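Local structure of PrgX (Enterococcus faecalis, 2AWI) at residues A[90-95]-A[118-123]; A[101-106]-A[135-140]; A[111-116]-A[128-133]; A[157-162]-A[166-171]. The protein serves as the receptor for the peptide sex pheromone cCF10 and probably binds DNA as a repressor that regulates conjugation in Enterococcus faecalis. The protein carries 1 engineered substitution. All blocks are in the same frame, centred on the assembly; numbering follows the deposited sequence.

How the contacts relate
All four contacts join helices in the all-helical TPR-type part of the chain. Contact 3 is close to all the others: its centre is about 9 Å from that of contact 2, about 11 Å from that of contact 1 and about 13 Å from that of contact 4, and it touches each of them. Contacts 1 and 2 both use helix 92-102 but stand about 19 Å apart between centres, their nearest atoms about 6 Å from each other. Contact 3 is nested inside the loop closed by contact 2. Contact 4 follows later in the chain and also touches contact 1, where Val162 packs on Ser118, and contact 2, where Leu138 CD1 lies 3.3 Å from Ile171 CD1.

Contact 1. Residues A[90-95]-A[118-123]; sequences DLFDKN and SIAHHY
Phe92 swings its ring toward helix 107-122 because CG stands anti to the backbone N (chi1 -179°), and Ile119 meets it with CG2, the branch likewise anti to its own N, while CG1 takes the place beside that N. The two side chains run antiparallel alongside each other, CG2 of Ile119 coming to 4.0 Å from CD1 of Phe92. Farther out on the ring, CZ of Phe92 rests 3.6 Å from CB of Ala120, and CE1 stands 3.9 Å from the same methyl. Both aliphatic groups approach the ring obliquely, one near its root and the other at its far end, and the short side chain of Ala120 lets the ring reach almost to the helix backbone. The backbones themselves remain well separated, with 8.1 Å between CA of Phe92 and CA of Ala120.

The contact joins the start of helix 92-102 to the last turn of helix 107-122, two successive helices of the chain. Ile85 of helix 74-87 and Ile125 of the following loop also pack on Phe92, and its ring stacks with that of Phe96. All three touching residues are buried, and their side chains meet through carbon alone. This small interface of 118 Å² is consistent with hydrophobic burial, with no polar bond between the two segments.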
loop_
_atom_site.group_PDB
_atom_site.type_symbol
_atom_site.label_atom_id
_atom_site.label_comp_id
_atom_site.label_asym_id
_atom_site.label_seq_id
_atom_site.Cartn_x
_atom_site.Cartn_y
_atom_site.Cartn_z
ATOM N N ASP A 90 -33.011 -5.185 35.111
ATOM C CA ASP A 90 -33.942 -5.174 36.238
ATOM C C ASP A 90 -34.405 -6.601 36.489
ATOM O O ASP A 90 -34.868 -6.943 37.580
ATOM C CB ASP A 90 -35.152 -4.281 35.939
ATOM C CG ASP A 90 -36.372 -4.646 36.780
ATOM O OD1 ASP A 90 -37.045 -5.651 36.454
ATOM O OD2 ASP A 90 -36.654 -3.937 37.771
ATOM N N LEU A 91 -34.265 -7.432 35.463
ATOM C CA LEU A 91 -34.666 -8.830 35.527
ATOM C C LEU A 91 -33.613 -9.671 36.245
ATOM O O LEU A 91 -33.926 -10.698 36.848
ATOM C CB LEU A 91 -34.871 -9.364 34.109
ATOM C CG LEU A 91 -35.777 -8.523 33.206
ATOM C CD1 LEU A 91 -35.691 -9.037 31.771
ATOM C CD2 LEU A 91 -37.208 -8.567 33.728
ATOM N N PHE A 92 -32.365 -9.221 36.167
ATOM C CA PHE A 92 -31.230 -9.899 36.782
ATOM C C PHE A 92 -31.568 -10.524 38.138
ATOM O O PHE A 92 -31.797 -11.731 38.251
ATOM C CB PHE A 92 -30.083 -8.898 36.950
ATOM C CG PHE A 92 -28.840 -9.483 37.550
ATOM C CD1 PHE A 92 -27.960 -10.228 36.775
ATOM C CD2 PHE A 92 -28.545 -9.282 38.898
ATOM C CE1 PHE A 92 -26.802 -10.761 37.331
ATOM C CE2 PHE A 92 -27.392 -9.811 39.461
ATOM C CZ PHE A 92 -26.517 -10.551 38.677
ATOM N N ASP A 93 -31.594 -9.672 39.153
ATOM C CA ASP A 93 -31.876 -10.046 40.531
ATOM C C ASP A 93 -32.757 -11.273 40.749
ATOM O O ASP A 93 -32.299 -12.291 41.270
ATOM C CB ASP A 93 -32.502 -8.852 41.249
ATOM C CG ASP A 93 -32.109 -8.777 42.702
ATOM O OD1 ASP A 93 -32.402 -9.734 43.450
ATOM O OD2 ASP A 93 -31.503 -7.760 43.095
ATOM N N LYS A 94 -34.022 -11.173 40.357
ATOM C CA LYS A 94 -34.977 -12.261 40.554
ATOM C C LYS A 94 -34.611 -13.565 39.853
ATOM O O LYS A 94 -34.864 -14.651 40.378
ATOM C CB LYS A 94 -36.372 -11.806 40.118
ATOM C CG LYS A 94 -37.508 -12.580 40.763
ATOM C CD LYS A 94 -38.820 -11.827 40.620
ATOM C CE LYS A 94 -39.939 -12.501 41.399
ATOM N NZ LYS A 94 -41.198 -11.700 41.371
ATOM N N ASN A 95 -34.020 -13.460 38.669
ATOM C CA ASN A 95 -33.625 -14.643 37.917
ATOM C C ASN A 95 -32.335 -15.213 38.480
ATOM O O ASN A 95 -32.160 -16.430 38.552
ATOM C CB ASN A 95 -33.438 -14.292 36.443
ATOM C CG ASN A 95 -34.754 -14.158 35.710
ATOM O OD1 ASN A 95 -34.886 -13.349 34.791
ATOM N ND2 ASN A 95 -35.734 -14.963 36.102
ATOM N N SER A 118 -21.133 -12.321 34.428
ATOM C CA SER A 118 -20.635 -11.421 33.399
ATOM C C SER A 118 -21.513 -10.176 33.350
ATOM O O SER A 118 -21.016 -9.051 33.367
ATOM C CB SER A 118 -20.658 -12.125 32.045
ATOM O OG SER A 118 -20.113 -11.295 31.037
ATOM N N ILE A 119 -22.824 -10.390 33.289
ATOM C CA ILE A 119 -23.790 -9.294 33.243
ATOM C C ILE A 119 -23.589 -8.348 34.426
ATOM O O ILE A 119 -23.493 -7.136 34.247
ATOM C CB ILE A 119 -25.245 -9.832 33.265
ATOM C CG1 ILE A 119 -25.587 -10.481 31.919
ATOM C CG2 ILE A 119 -26.213 -8.708 33.571
ATOM C CD1 ILE A 119 -26.889 -11.254 31.928
ATOM N N ALA A 120 -23.525 -8.915 35.629
ATOM C CA ALA A 120 -23.338 -8.137 36.851
ATOM C C ALA A 120 -22.052 -7.313 36.821
ATOM O O ALA A 120 -22.050 -6.145 37.209
ATOM C CB ALA A 120 -23.337 -9.063 38.058
ATOM N N HIS A 121 -20.957 -7.918 36.373
ATOM C CA HIS A 121 -19.685 -7.207 36.297
ATOM C C HIS A 121 -19.816 -6.005 35.375
ATOM O O HIS A 121 -19.125 -4.997 35.545
ATOM C CB HIS A 121 -18.574 -8.120 35.761
ATOM C CG HIS A 121 -17.953 -9.006 36.797
ATOM N ND1 HIS A 121 -16.766 -9.677 36.583
ATOM C CD2 HIS A 121 -18.347 -9.330 38.052
ATOM C CE1 HIS A 121 -16.457 -10.374 37.663
ATOM N NE2 HIS A 121 -17.400 -10.181 38.568
ATOM N N HIS A 122 -20.710 -6.121 34.398
ATOM C CA HIS A 122 -20.934 -5.066 33.418
ATOM C C HIS A 122 -21.721 -3.886 33.982
ATOM O O HIS A 122 -21.228 -2.759 34.009
ATOM C CB HIS A 122 -21.659 -5.646 32.203
ATOM C CG HIS A 122 -21.721 -4.713 31.034
ATOM N ND1 HIS A 122 -20.594 -4.158 30.467
ATOM C CD2 HIS A 122 -22.772 -4.246 30.320
ATOM C CE1 HIS A 122 -20.949 -3.388 29.455
ATOM N NE2 HIS A 122 -22.265 -3.425 29.344
ATOM N N TYR A 123 -22.945 -4.148 34.426
ATOM C CA TYR A 123 -23.790 -3.102 34.988
ATOM C C TYR A 123 -23.459 -2.866 36.457
ATOM O O TYR A 123 -24.308 -2.452 37.249
ATOM C CB TYR A 123 -25.261 -3.480 34.825
ATOM C CG TYR A 123 -25.663 -3.638 33.378
ATOM C CD1 TYR A 123 -25.412 -2.624 32.454
ATOM C CD2 TYR A 123 -26.284 -4.800 32.928
ATOM C CE1 TYR A 123 -25.767 -2.759 31.119
ATOM C CE2 TYR A 123 -26.644 -4.949 31.591
ATOM C CZ TYR A 123 -26.381 -3.923 30.693
ATOM O OH TYR A 123 -26.727 -4.056 29.367
#

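Contact 2. Residues A[101-106]-A[135-140]; sequences PKRLTS and TSDLKH
Arg103 and Asp137 form the charged part of this contact, a two-nitrogen salt bridge in which the guanidinium comes side-on to the carboxylate. NE of Arg103 donates to OD1 of Asp137 at a short 2.5 Å, a fairly straight bond (162°) with the oxygen close to the guanidinium plane; it meets OD1 on the syn side but out of the carboxylate plane. NH2 of Arg103 donates, in a more bent bond of 3.0 Å, to the syn lone pair of Asp137 OD2, which is tilted from the guanidinium plane. The two flat groups are turned 45° apart, so the grip is twisted rather than coplanar. Arg103 CG lies between its backbone N and carbonyl carbon (chi1 70°), and from there the chain runs extended as far as NE. A second salt bridge, from NH1 to Glu100, would help to fix the rotation of the guanidinium.

Leu104 adds van der Waals contact. Its CD2 lies 4.1 Å from CG of Asp137, against the carboxylate, and its CD1 sits over one face of the His140 imidazole, 4.4 Å from ND1, a buried atom that has no partner in the model.

A type I turn from Lys102 to Thr105 presents the side chains of Arg103 and Leu104; within it, Lys102 O accepts from Thr105 N and from the hydroxyl Thr105 OG1.

The turn links helix 92-102 to helix 107-122 and here reaches across to helix 128-142. Phe110 of helix 107-122 packs on Asp137, while Tyr17 of the second subunit hydrogen-bonds to Thr105 O.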
loop_
_atom_site.group_PDB
_atom_site.type_symbol
_atom_site.label_atom_id
_atom_site.label_comp_id
_atom_site.label_asym_id
_atom_site.label_seq_id
_atom_site.Cartn_x
_atom_site.Cartn_y
_atom_site.Cartn_z
ATOM N N PRO A 101 -28.358 -20.786 42.861
ATOM C CA PRO A 101 -28.461 -22.041 43.613
ATOM C C PRO A 101 -28.292 -23.289 42.755
ATOM O O PRO A 101 -27.819 -24.314 43.234
ATOM C CB PRO A 101 -29.862 -21.968 44.214
ATOM C CG PRO A 101 -30.098 -20.501 44.355
ATOM C CD PRO A 101 -29.575 -19.978 43.046
ATOM N N LYS A 102 -28.686 -23.194 41.489
ATOM C CA LYS A 102 -28.610 -24.319 40.559
ATOM C C LYS A 102 -27.349 -24.331 39.698
ATOM O O LYS A 102 -27.225 -25.157 38.797
ATOM C CB LYS A 102 -29.827 -24.295 39.632
ATOM C CG LYS A 102 -31.163 -24.225 40.355
ATOM C CD LYS A 102 -32.332 -24.085 39.387
ATOM C CE LYS A 102 -32.443 -25.278 38.452
ATOM N NZ LYS A 102 -33.640 -25.179 37.567
ATOM N N ARG A 103 -26.409 -23.436 39.981
ATOM C CA ARG A 103 -25.194 -23.336 39.179
ATOM C C ARG A 103 -24.325 -24.585 39.063
ATOM O O ARG A 103 -23.442 -24.638 38.205
ATOM C CB ARG A 103 -24.332 -22.174 39.679
ATOM C CG ARG A 103 -23.701 -22.411 41.031
ATOM C CD ARG A 103 -22.880 -21.212 41.483
ATOM N NE ARG A 103 -22.088 -21.543 42.661
ATOM C CZ ARG A 103 -22.602 -21.927 43.826
ATOM N NH1 ARG A 103 -23.917 -22.019 43.976
ATOM N NH2 ARG A 103 -21.800 -22.245 44.834
ATOM N N LEU A 104 -24.555 -25.587 39.904
ATOM C CA LEU A 104 -23.742 -26.797 39.837
ATOM C C LEU A 104 -24.546 -28.023 39.422
ATOM O O LEU A 104 -24.016 -29.133 39.370
ATOM C CB LEU A 104 -23.067 -27.061 41.186
ATOM C CG LEU A 104 -22.090 -26.006 41.712
ATOM C CD1 LEU A 104 -21.513 -26.455 43.057
ATOM C CD2 LEU A 104 -20.979 -25.799 40.706
ATOM N N THR A 105 -25.827 -27.814 39.135
ATOM C CA THR A 105 -26.723 -28.886 38.710
ATOM C C THR A 105 -26.101 -29.626 37.529
ATOM O O THR A 105 -26.166 -30.855 37.436
ATOM C CB THR A 105 -28.088 -28.319 38.267
ATOM O OG1 THR A 105 -28.662 -27.563 39.341
ATOM C CG2 THR A 105 -29.039 -29.446 37.878
ATOM N N SER A 106 -25.500 -28.859 36.624
ATOM C CA SER A 106 -24.859 -29.413 35.442
ATOM C C SER A 106 -23.900 -28.381 34.869
ATOM O O SER A 106 -23.964 -27.198 35.216
ATOM C CB SER A 106 -25.907 -29.774 34.383
ATOM O OG SER A 106 -26.500 -28.613 33.820
ATOM N N THR A 135 -13.805 -20.270 43.609
ATOM C CA THR A 135 -12.685 -21.195 43.742
ATOM C C THR A 135 -13.165 -22.587 44.134
ATOM O O THR A 135 -12.670 -23.592 43.628
ATOM C CB THR A 135 -11.671 -20.691 44.787
ATOM O OG1 THR A 135 -11.030 -19.507 44.294
ATOM C CG2 THR A 135 -10.622 -21.753 45.073
ATOM N N SER A 136 -14.140 -22.630 45.029
ATOM C CA SER A 136 -14.712 -23.882 45.506
ATOM C C SER A 136 -15.535 -24.602 44.429
ATOM O O SER A 136 -15.585 -25.836 44.392
ATOM C CB SER A 136 -15.590 -23.609 46.727
ATOM O OG SER A 136 -16.397 -24.731 47.031
ATOM N N ASP A 137 -16.187 -23.831 43.565
ATOM C CA ASP A 137 -16.989 -24.403 42.489
ATOM C C ASP A 137 -16.075 -25.054 41.457
ATOM O O ASP A 137 -16.290 -26.194 41.056
ATOM C CB ASP A 137 -17.826 -23.314 41.809
ATOM C CG ASP A 137 -18.950 -22.795 42.692
ATOM O OD1 ASP A 137 -19.603 -21.809 42.291
ATOM O OD2 ASP A 137 -19.187 -23.372 43.778
ATOM N N LEU A 138 -15.044 -24.331 41.038
ATOM C CA LEU A 138 -14.129 -24.856 40.032
ATOM C C LEU A 138 -13.483 -26.171 40.458
ATOM O O LEU A 138 -13.365 -27.097 39.651
ATOM C CB LEU A 138 -13.064 -23.811 39.684
ATOM C CG LEU A 138 -13.614 -22.482 39.136
ATOM C CD1 LEU A 138 -12.463 -21.631 38.618
ATOM C CD2 LEU A 138 -14.616 -22.737 38.014
ATOM N N LYS A 139 -13.080 -26.256 41.725
ATOM C CA LYS A 139 -12.469 -27.474 42.251
ATOM C C LYS A 139 -13.498 -28.598 42.223
ATOM O O LYS A 139 -13.204 -29.717 41.809
ATOM C CB LYS A 139 -11.982 -27.257 43.687
ATOM C CG LYS A 139 -10.707 -26.438 43.800
ATOM C CD LYS A 139 -10.304 -26.258 45.255
ATOM C CE LYS A 139 -8.924 -25.622 45.383
ATOM N NZ LYS A 139 -8.825 -24.297 44.709
ATOM N N HIS A 140 -14.710 -28.288 42.661
ATOM C CA HIS A 140 -15.776 -29.273 42.680
ATOM C C HIS A 140 -16.071 -29.830 41.285
ATOM O O HIS A 140 -16.379 -31.014 41.128
ATOM C CB HIS A 140 -17.038 -28.654 43.272
ATOM C CG HIS A 140 -18.217 -29.571 43.265
ATOM N ND1 HIS A 140 -18.938 -29.845 42.123
ATOM C CD2 HIS A 140 -18.794 -30.288 44.255
ATOM C CE1 HIS A 140 -19.910 -30.691 42.411
ATOM N NE2 HIS A 140 -19.845 -30.977 43.699
#

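Contact 3. Residues A[111-116]-A[128-133]; sequences SIYLGY and PTFNKT
Tyr113 and Leu114 carry the contact of helix 107-122 with helix 128-142, successive members of the all-helical array that belongs to a TPR-type family. The axes of the two short segments come within 12.0 Å and run at 131°, nearer antiparallel than parallel, and long side chains bridge this wide spacing.

Along 111-116, Tyr113 is the first to reach over. With CG anti to the backbone N (chi1 166°), its phenol stretches across until OH stands at the edge of the Phe130 ring, in its plane, 3.4 Å from CD1. Carbon contact accompanies this approach, since CZ of Tyr113 lies 4.2 Å from CD1 of Phe130.

Leu114 comes next and uses one branch. Its CD2 also approaches the Phe130 ring at the edge, 4.2 Å from CE1, the two side chains crossing at about a right angle. The same leucine packs on Leu159, and Phe130 on Val162 and Leu163, so the pair also meets helix 150-159 and the loop after it. Arg103 touches both Tyr113 and Thr133.

The buried phenol oxygen is served by two waters that bridge it to the second helix. One joins Tyr113 OH to Thr129 OG1. The other lies 2.9 Å from Tyr113 OH and 2.7 Å from Thr133 OG1, and also gives Phe130 O a weak bond.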
loop_
_atom_site.group_PDB
_atom_site.type_symbol
_atom_site.label_atom_id
_atom_site.label_comp_id
_atom_site.label_asym_id
_atom_site.label_seq_id
_atom_site.Cartn_x
_atom_site.Cartn_y
_atom_site.Cartn_z
ATOM N N SER A 111 -22.402 -22.849 33.177
ATOM C CA SER A 111 -22.124 -21.939 32.074
ATOM C C SER A 111 -23.119 -20.776 32.078
ATOM O O SER A 111 -22.744 -19.628 31.854
ATOM C CB SER A 111 -22.195 -22.690 30.740
ATOM O OG SER A 111 -21.744 -21.870 29.674
ATOM N N ILE A 112 -24.387 -21.072 32.340
ATOM C CA ILE A 112 -25.404 -20.028 32.383
ATOM C C ILE A 112 -25.098 -19.092 33.552
ATOM O O ILE A 112 -25.164 -17.866 33.424
ATOM C CB ILE A 112 -26.809 -20.632 32.564
ATOM C CG1 ILE A 112 -27.188 -21.442 31.324
ATOM C CG2 ILE A 112 -27.818 -19.531 32.801
ATOM C CD1 ILE A 112 -28.480 -22.221 31.478
ATOM N N TYR A 113 -24.755 -19.693 34.687
ATOM C CA TYR A 113 -24.412 -18.964 35.902
ATOM C C TYR A 113 -23.350 -17.905 35.626
ATOM O O TYR A 113 -23.518 -16.743 35.989
ATOM C CB TYR A 113 -23.902 -19.950 36.956
ATOM C CG TYR A 113 -23.209 -19.302 38.130
ATOM C CD1 TYR A 113 -23.930 -18.569 39.075
ATOM C CD2 TYR A 113 -21.827 -19.409 38.288
ATOM C CE1 TYR A 113 -23.291 -17.958 40.152
ATOM C CE2 TYR A 113 -21.178 -18.804 39.357
ATOM C CZ TYR A 113 -21.916 -18.080 40.288
ATOM O OH TYR A 113 -21.281 -17.485 41.354
ATOM N N LEU A 114 -22.253 -18.309 34.991
ATOM C CA LEU A 114 -21.175 -17.373 34.668
ATOM C C LEU A 114 -21.700 -16.299 33.716
ATOM O O LEU A 114 -21.110 -15.223 33.584
ATOM C CB LEU A 114 -19.991 -18.112 34.025
ATOM C CG LEU A 114 -19.273 -19.137 34.914
ATOM C CD1 LEU A 114 -18.203 -19.877 34.109
ATOM C CD2 LEU A 114 -18.660 -18.427 36.120
ATOM N N GLY A 115 -22.813 -16.611 33.052
ATOM C CA GLY A 115 -23.427 -15.663 32.143
ATOM C C GLY A 115 -24.001 -14.510 32.948
ATOM O O GLY A 115 -23.961 -13.350 32.523
ATOM N N TYR A 116 -24.538 -14.831 34.119
ATOM C CA TYR A 116 -25.095 -13.815 35.003
ATOM C C TYR A 116 -23.974 -13.009 35.657
ATOM O O TYR A 116 -24.088 -11.794 35.821
ATOM C CB TYR A 116 -25.960 -14.456 36.088
ATOM C CG TYR A 116 -27.333 -14.889 35.624
ATOM C CD1 TYR A 116 -27.492 -15.915 34.692
ATOM C CD2 TYR A 116 -28.478 -14.275 36.131
ATOM C CE1 TYR A 116 -28.765 -16.322 34.280
ATOM C CE2 TYR A 116 -29.750 -14.671 35.728
ATOM C CZ TYR A 116 -29.889 -15.693 34.805
ATOM O OH TYR A 116 -31.151 -16.075 34.417
ATOM N N PRO A 128 -21.475 -10.636 45.597
ATOM C CA PRO A 128 -20.544 -11.100 46.629
ATOM C C PRO A 128 -20.409 -12.617 46.712
ATOM O O PRO A 128 -19.328 -13.128 46.999
ATOM C CB PRO A 128 -21.119 -10.493 47.907
ATOM C CG PRO A 128 -22.593 -10.483 47.627
ATOM C CD PRO A 128 -22.633 -9.961 46.211
ATOM N N THR A 129 -21.503 -13.330 46.459
ATOM C CA THR A 129 -21.481 -14.787 46.513
ATOM C C THR A 129 -20.466 -15.356 45.533
ATOM O O THR A 129 -19.880 -16.408 45.779
ATOM C CB THR A 129 -22.869 -15.400 46.195
ATOM O OG1 THR A 129 -23.318 -14.941 44.913
ATOM C CG2 THR A 129 -23.881 -15.010 47.256
ATOM N N PHE A 130 -20.255 -14.655 44.424
ATOM C CA PHE A 130 -19.310 -15.108 43.407
ATOM C C PHE A 130 -17.932 -15.388 43.993
ATOM O O PHE A 130 -17.500 -16.538 44.043
ATOM C CB PHE A 130 -19.188 -14.075 42.285
ATOM C CG PHE A 130 -18.263 -14.488 41.180
ATOM C CD1 PHE A 130 -18.522 -15.637 40.430
ATOM C CD2 PHE A 130 -17.124 -13.739 40.892
ATOM C CE1 PHE A 130 -17.660 -16.040 39.406
ATOM C CE2 PHE A 130 -16.248 -14.128 39.870
ATOM C CZ PHE A 130 -16.518 -15.284 39.124
ATOM N N ASN A 131 -17.245 -14.335 44.428
ATOM C CA ASN A 131 -15.913 -14.478 45.005
ATOM C C ASN A 131 -15.884 -15.446 46.181
ATOM O O ASN A 131 -14.869 -16.095 46.437
ATOM C CB ASN A 131 -15.379 -13.119 45.464
ATOM C CG ASN A 131 -14.854 -12.280 44.317
ATOM O OD1 ASN A 131 -14.275 -11.213 44.532
ATOM N ND2 ASN A 131 -15.051 -12.755 43.091
ATOM N N LYS A 132 -16.999 -15.544 46.894
ATOM C CA LYS A 132 -17.083 -16.434 48.043
ATOM C C LYS A 132 -17.192 -17.916 47.684
ATOM O O LYS A 132 -16.908 -18.776 48.518
ATOM C CB LYS A 132 -18.273 -16.047 48.932
ATOM C CG LYS A 132 -17.970 -15.053 50.063
ATOM C CD LYS A 132 -17.598 -13.656 49.568
ATOM C CE LYS A 132 -16.109 -13.530 49.271
ATOM N NZ LYS A 132 -15.278 -13.694 50.499
ATOM N N THR A 133 -17.587 -18.227 46.452
ATOM C CA THR A 133 -17.743 -19.628 46.072
ATOM C C THR A 133 -17.040 -20.082 44.796
ATOM O O THR A 133 -16.917 -21.287 44.555
ATOM C CB THR A 133 -19.238 -19.989 45.915
ATOM O OG1 THR A 133 -19.765 -19.341 44.750
ATOM C CG2 THR A 133 -20.033 -19.541 47.139
HETATM O O HOH W 1 -22.527 -17.750 43.771
HETATM O O HOH W 2 -18.978 -19.085 42.164
#

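Contact 4. Residues A[157-162]-A[166-171]; sequences SNLLNV and EEVSSI
Segment 157-162 follows on from helix 150-159 and leads by a short connection into helix 165-172, and the backbones approach most closely where CA of Leu160 stands 6.4 Å from CA of Val168. The two are consecutive helices of the TPR-type region, with three residues between the segments. In the first segment Val162 N bonds back to Leu159 O, and in the second Ile171 N bonds to Val168 O, each an i+3 to i bond.

Val168 projects toward the first segment and is received between two leucines. Its CG2, placed anti to the carbonyl carbon, comes within 3.7 Å of CB of Leu159. Its CG1, anti to the backbone N (chi1 -179°), stands 3.9 Å from that same CB and an equal distance from CD2 of Leu160, whose side chain crosses the valine obliquely. Each methyl of Val168 thus packs against the base of Leu159, and one also against a branch end of Leu160. Beyond them the ends of Leu159 and Ile171 meet loosely, 4.4 Å apart between their CD1 atoms.

Leu138 of helix 128-142 packs on both Leu159 and Ile171, while Ala197 and Ile200 of helix 184-203 meet Leu160. The side chains meet through aliphatic carbons, and Val168 CG2 also lies against Leu159 O, 3.8 Å away. This is consistent with hydrophobic burial, together with the short connection, holding the helices together.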
loop_
_atom_site.group_PDB
_atom_site.type_symbol
_atom_site.label_atom_id
_atom_site.label_comp_id
_atom_site.label_asym_id
_atom_site.label_seq_id
_atom_site.Cartn_x
_atom_site.Cartn_y
_atom_site.Cartn_z
ATOM N N SER A 157 -14.113 -20.413 28.544
ATOM C CA SER A 157 -14.214 -19.145 27.838
ATOM C C SER A 157 -14.976 -18.134 28.689
ATOM O O SER A 157 -14.605 -16.963 28.768
ATOM C CB SER A 157 -14.937 -19.357 26.509
ATOM O OG SER A 157 -15.081 -18.131 25.811
ATOM N N ASN A 158 -16.051 -18.599 29.318
ATOM C CA ASN A 158 -16.874 -17.752 30.175
ATOM C C ASN A 158 -16.055 -17.266 31.378
ATOM O O ASN A 158 -16.240 -16.142 31.846
ATOM C CB ASN A 158 -18.097 -18.536 30.669
ATOM C CG ASN A 158 -19.059 -18.909 29.545
ATOM O OD1 ASN A 158 -19.874 -19.823 29.692
ATOM N ND2 ASN A 158 -18.981 -18.195 28.431
ATOM N N LEU A 159 -15.153 -18.114 31.868
ATOM C CA LEU A 159 -14.307 -17.772 33.010
ATOM C C LEU A 159 -13.280 -16.700 32.666
ATOM O O LEU A 159 -13.004 -15.816 33.481
ATOM C CB LEU A 159 -13.582 -19.017 33.534
ATOM C CG LEU A 159 -14.453 -20.101 34.172
ATOM C CD1 LEU A 159 -13.617 -21.343 34.418
ATOM C CD2 LEU A 159 -15.058 -19.578 35.474
ATOM N N LEU A 160 -12.704 -16.781 31.468
ATOM C CA LEU A 160 -11.715 -15.795 31.044
ATOM C C LEU A 160 -12.366 -14.422 30.982
ATOM O O LEU A 160 -11.683 -13.405 30.883
ATOM C CB LEU A 160 -11.157 -16.145 29.661
ATOM C CG LEU A 160 -10.106 -17.257 29.548
ATOM C CD1 LEU A 160 -9.784 -17.536 28.083
ATOM C CD2 LEU A 160 -8.843 -16.838 30.282
ATOM N N ASN A 161 -13.693 -14.405 31.059
ATOM C CA ASN A 161 -14.461 -13.174 30.976
ATOM C C ASN A 161 -14.783 -12.531 32.326
ATOM O O ASN A 161 -15.068 -11.336 32.395
ATOM C CB ASN A 161 -15.763 -13.451 30.224
ATOM C CG ASN A 161 -16.373 -12.201 29.634
ATOM O OD1 ASN A 161 -15.835 -11.623 28.690
ATOM N ND2 ASN A 161 -17.500 -11.769 30.193
ATOM N N VAL A 162 -14.741 -13.311 33.400
ATOM C CA VAL A 162 -15.059 -12.774 34.716
ATOM C C VAL A 162 -14.048 -13.171 35.790
ATOM O O VAL A 162 -14.353 -13.139 36.985
ATOM C CB VAL A 162 -16.464 -13.242 35.171
ATOM C CG1 VAL A 162 -17.515 -12.787 34.177
ATOM C CG2 VAL A 162 -16.485 -14.758 35.306
ATOM N N GLU A 166 -4.856 -15.736 35.462
ATOM C CA GLU A 166 -4.178 -16.777 36.229
ATOM C C GLU A 166 -5.061 -17.809 36.936
ATOM O O GLU A 166 -4.646 -18.952 37.116
ATOM C CB GLU A 166 -3.227 -16.143 37.245
ATOM C CG GLU A 166 -2.150 -17.098 37.737
ATOM C CD GLU A 166 -1.245 -17.591 36.612
ATOM O OE1 GLU A 166 -0.387 -18.463 36.878
ATOM O OE2 GLU A 166 -1.387 -17.106 35.465
ATOM N N GLU A 167 -6.266 -17.415 37.338
ATOM C CA GLU A 167 -7.173 -18.339 38.017
ATOM C C GLU A 167 -7.875 -19.274 37.034
ATOM O O GLU A 167 -8.546 -20.224 37.440
ATOM C CB GLU A 167 -8.241 -17.571 38.796
ATOM C CG GLU A 167 -7.713 -16.700 39.911
ATOM C CD GLU A 167 -8.832 -16.045 40.695
ATOM O OE1 GLU A 167 -9.708 -16.782 41.203
ATOM O OE2 GLU A 167 -8.835 -14.797 40.802
ATOM N N VAL A 168 -7.720 -19.001 35.743
ATOM C CA VAL A 168 -8.363 -19.809 34.726
ATOM C C VAL A 168 -7.360 -20.634 33.935
ATOM O O VAL A 168 -7.599 -21.808 33.657
ATOM C CB VAL A 168 -9.162 -18.921 33.747
ATOM C CG1 VAL A 168 -9.852 -19.778 32.701
ATOM C CG2 VAL A 168 -10.178 -18.097 34.512
ATOM N N SER A 169 -6.233 -20.024 33.589
ATOM C CA SER A 169 -5.207 -20.703 32.804
ATOM C C SER A 169 -4.950 -22.154 33.213
ATOM O O SER A 169 -4.958 -23.054 32.375
ATOM C CB SER A 169 -3.891 -19.924 32.864
ATOM O OG SER A 169 -3.387 -19.883 34.187
ATOM N N SER A 170 -4.722 -22.383 34.499
ATOM C CA SER A 170 -4.438 -23.731 34.979
ATOM C C SER A 170 -5.578 -24.703 34.685
ATOM O O SER A 170 -5.368 -25.913 34.623
ATOM C CB SER A 170 -4.135 -23.704 36.481
ATOM O OG SER A 170 -5.215 -23.159 37.216
ATOM N N ILE A 171 -6.781 -24.171 34.491
ATOM C CA ILE A 171 -7.945 -25.002 34.198
ATOM C C ILE A 171 -8.039 -25.334 32.707
ATOM O O ILE A 171 -8.582 -26.367 32.322
ATOM C CB ILE A 171 -9.248 -24.298 34.644
ATOM C CG1 ILE A 171 -9.210 -24.059 36.155
ATOM C CG2 ILE A 171 -10.456 -25.144 34.274
ATOM C CD1 ILE A 171 -10.421 -23.339 36.703
#